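Local coordinates for protein glutamate racemase (Francisella tularensis subsp. tularensis, PDB 3OUT) that belongs to the Asp/Glu/hydantoin racemase family of two-domain alpha/beta proteins and holds D-glutamic acid in a pocket, at residues R8-F13 with A72-C77. Sequence-based numbering, arbitrary orientation. Where two conformers were deposited one is given.
Sequences RPIGVF and AIIIAC. With DGL (D-glutamic acid), chain E.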
loop_
_atom_site.group_PDB
_atom_site.type_symbol
_atom_site.label_atom_id
_atom_site.label_comp_id
_atom_site.label_asym_id
_atom_site.label_seq_id
_atom_site.Cartn_x
_atom_site.Cartn_y
_atom_site.Cartn_z
ATOM N N ARG B 8 22.113 13.873 -13.792
ATOM C CA ARG B 8 20.996 13.226 -13.138
ATOM C C ARG B 8 21.106 13.434 -11.627
ATOM O O ARG B 8 22.216 13.674 -11.109
ATOM C CB ARG B 8 20.984 11.738 -13.493
ATOM C CG ARG B 8 20.452 11.493 -14.904
ATOM C CD ARG B 8 20.743 10.096 -15.450
ATOM N NE ARG B 8 20.544 10.106 -16.898
ATOM C CZ ARG B 8 20.182 9.059 -17.633
ATOM N NH1 ARG B 8 19.984 7.877 -17.073
ATOM N NH2 ARG B 8 20.020 9.210 -18.939
ATOM N N PRO B 9 19.964 13.366 -10.914
ATOM C CA PRO B 9 19.959 13.570 -9.460
ATOM C C PRO B 9 20.490 12.366 -8.696
ATOM O O PRO B 9 20.487 11.224 -9.192
ATOM C CB PRO B 9 18.480 13.795 -9.137
ATOM C CG PRO B 9 17.727 13.056 -10.207
ATOM C CD PRO B 9 18.625 13.003 -11.422
ATOM N N ILE B 10 20.903 12.631 -7.460
ATOM C CA ILE B 10 21.226 11.607 -6.460
ATOM C C ILE B 10 19.910 11.264 -5.742
ATOM O O ILE B 10 19.147 12.156 -5.409
ATOM C CB ILE B 10 22.202 12.184 -5.420
ATOM C CG1 ILE B 10 23.537 12.516 -6.072
ATOM C CG2 ILE B 10 22.412 11.213 -4.247
ATOM C CD1 ILE B 10 24.415 13.480 -5.236
ATOM N N GLY B 11 19.656 9.980 -5.541
ATOM C CA GLY B 11 18.500 9.521 -4.784
ATOM C C GLY B 11 18.889 9.239 -3.350
ATOM O O GLY B 11 19.782 8.420 -3.102
ATOM N N VAL B 12 18.201 9.875 -2.413
ATOM C CA VAL B 12 18.352 9.581 -1.035
ATOM C C VAL B 12 17.114 8.790 -0.580
ATOM O O VAL B 12 15.988 9.308 -0.585
ATOM C CB VAL B 12 18.522 10.860 -0.139
ATOM C CG1 VAL B 12 18.538 10.452 1.341
ATOM C CG2 VAL B 12 19.738 11.680 -0.558
ATOM N N PHE B 13 17.369 7.526 -0.229
ATOM C CA PHE B 13 16.367 6.480 0.018
ATOM C C PHE B 13 16.170 6.280 1.521
ATOM O O PHE B 13 17.068 5.782 2.203
ATOM C CB PHE B 13 16.905 5.239 -0.699
ATOM C CG PHE B 13 15.940 4.042 -0.822
ATOM C CD1 PHE B 13 14.981 3.737 0.129
ATOM C CD2 PHE B 13 16.066 3.187 -1.901
ATOM C CE1 PHE B 13 14.188 2.618 -0.033
ATOM C CE2 PHE B 13 15.299 2.062 -2.044
ATOM C CZ PHE B 13 14.329 1.796 -1.147
ATOM N N ALA B 72 22.756 7.589 -8.809
ATOM C CA ALA B 72 23.254 6.859 -7.649
ATOM C C ALA B 72 22.174 6.912 -6.570
ATOM O O ALA B 72 21.381 7.842 -6.518
ATOM C CB ALA B 72 24.573 7.475 -7.086
ATOM N N ILE B 73 22.182 5.907 -5.729
ATOM C CA ILE B 73 21.304 5.817 -4.563
ATOM C C ILE B 73 22.144 5.725 -3.306
ATOM O O ILE B 73 23.076 4.976 -3.268
ATOM C CB ILE B 73 20.382 4.610 -4.684
ATOM C CG1 ILE B 73 19.359 4.859 -5.792
ATOM C CG2 ILE B 73 19.628 4.330 -3.339
ATOM C CD1 ILE B 73 18.636 3.619 -6.276
ATOM N N ILE B 74 21.766 6.478 -2.272
ATOM C CA ILE B 74 22.255 6.238 -0.944
ATOM C C ILE B 74 21.085 5.820 -0.062
ATOM O O ILE B 74 20.088 6.553 0.050
ATOM C CB ILE B 74 23.001 7.465 -0.368
ATOM C CG1 ILE B 74 23.332 7.305 1.125
ATOM C CG2 ILE B 74 22.234 8.756 -0.595
ATOM C CD1 ILE B 74 24.574 8.207 1.493
ATOM N N ILE B 75 21.207 4.659 0.555
ATOM C CA ILE B 75 20.182 4.207 1.541
ATOM C C ILE B 75 20.542 4.808 2.894
ATOM O O ILE B 75 21.537 4.432 3.531
ATOM C CB ILE B 75 20.113 2.699 1.629
ATOM C CG1 ILE B 75 19.925 2.082 0.232
ATOM C CG2 ILE B 75 19.009 2.299 2.642
ATOM C CD1 ILE B 75 19.793 0.517 0.254
ATOM N N ALA B 76 19.770 5.811 3.278
ATOM C CA ALA B 76 19.986 6.604 4.514
ATOM C C ALA B 76 19.563 5.877 5.785
ATOM O O ALA B 76 20.054 6.188 6.910
ATOM C CB ALA B 76 19.253 7.939 4.403
ATOM N N CYS B 77 18.647 4.920 5.605
ATOM C CA CYS B 77 17.973 4.209 6.684
ATOM C C CYS B 77 18.735 2.930 7.013
ATOM O O CYS B 77 18.997 2.095 6.130
ATOM C CB CYS B 77 16.559 3.845 6.233
ATOM S SG CYS B 77 15.656 2.889 7.477
HETATM N N DGL E . 12.961 5.827 10.110
HETATM C CA DGL E . 13.152 4.761 11.156
HETATM C C DGL E . 11.972 3.832 11.185
HETATM O O DGL E . 11.198 3.804 10.202
HETATM C CB DGL E . 14.382 3.889 10.933
HETATM C CG DGL E . 15.702 4.652 10.749
HETATM C CD DGL E . 16.948 3.790 10.798
HETATM O OE1 DGL E . 16.858 2.597 11.142
HETATM O OE2 DGL E . 18.045 4.352 10.524
HETATM O OXT DGL E . 11.813 3.045 12.149
#
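Gly11 and Phe13 bond to Ala72, Ile74 and Ala76, joining strand 10-14 to strand 72-75 and the turn after it inside a six-stranded parallel sheet, a worked example of how an alpha/beta fold delivers a loop to its ligand. Gly11 N donates a hydrogen bond to Ala72 O, 2.9 Å away, and Gly11 O accepts one from Ile74 N in return; Phe13 then repeats the pattern, its N to Ile74 O and its O from Ala76 N. The last bond is bent, 149° at the hydrogen, where segment 72-77 leaves the sheet. Packing is close on both faces. On one, Val12 and Ile74 run alongside one another, with Val12 CG2 and Ile74 CG2 3.8 Å apart, while Val12 CG1 reaches Ala76 CB at 4.0 Å; helix 208-221 packs against Ile74. On the other, Ile73 CG2 sits at the edge of the Phe13 ring, 4.0 Å from Phe13 CD2. With CG anti to the backbone N (chi1 -170°), that ring also meets helices 51-67 and 78-92. The start of segment 8-13 is looser: partly exposed Arg8 starts toward segment 72-77, but its end turns off and makes no contact there. At the far end Cys77, N-cap of helix 78-92, brings SG to 3.7 Å from CD of D-glutamic acid. The chemistry implies a division of labour: backbone bonds and apolar side chains fix the strands, while the sulfur of Cys77 is carried beyond them into the ligand pocket.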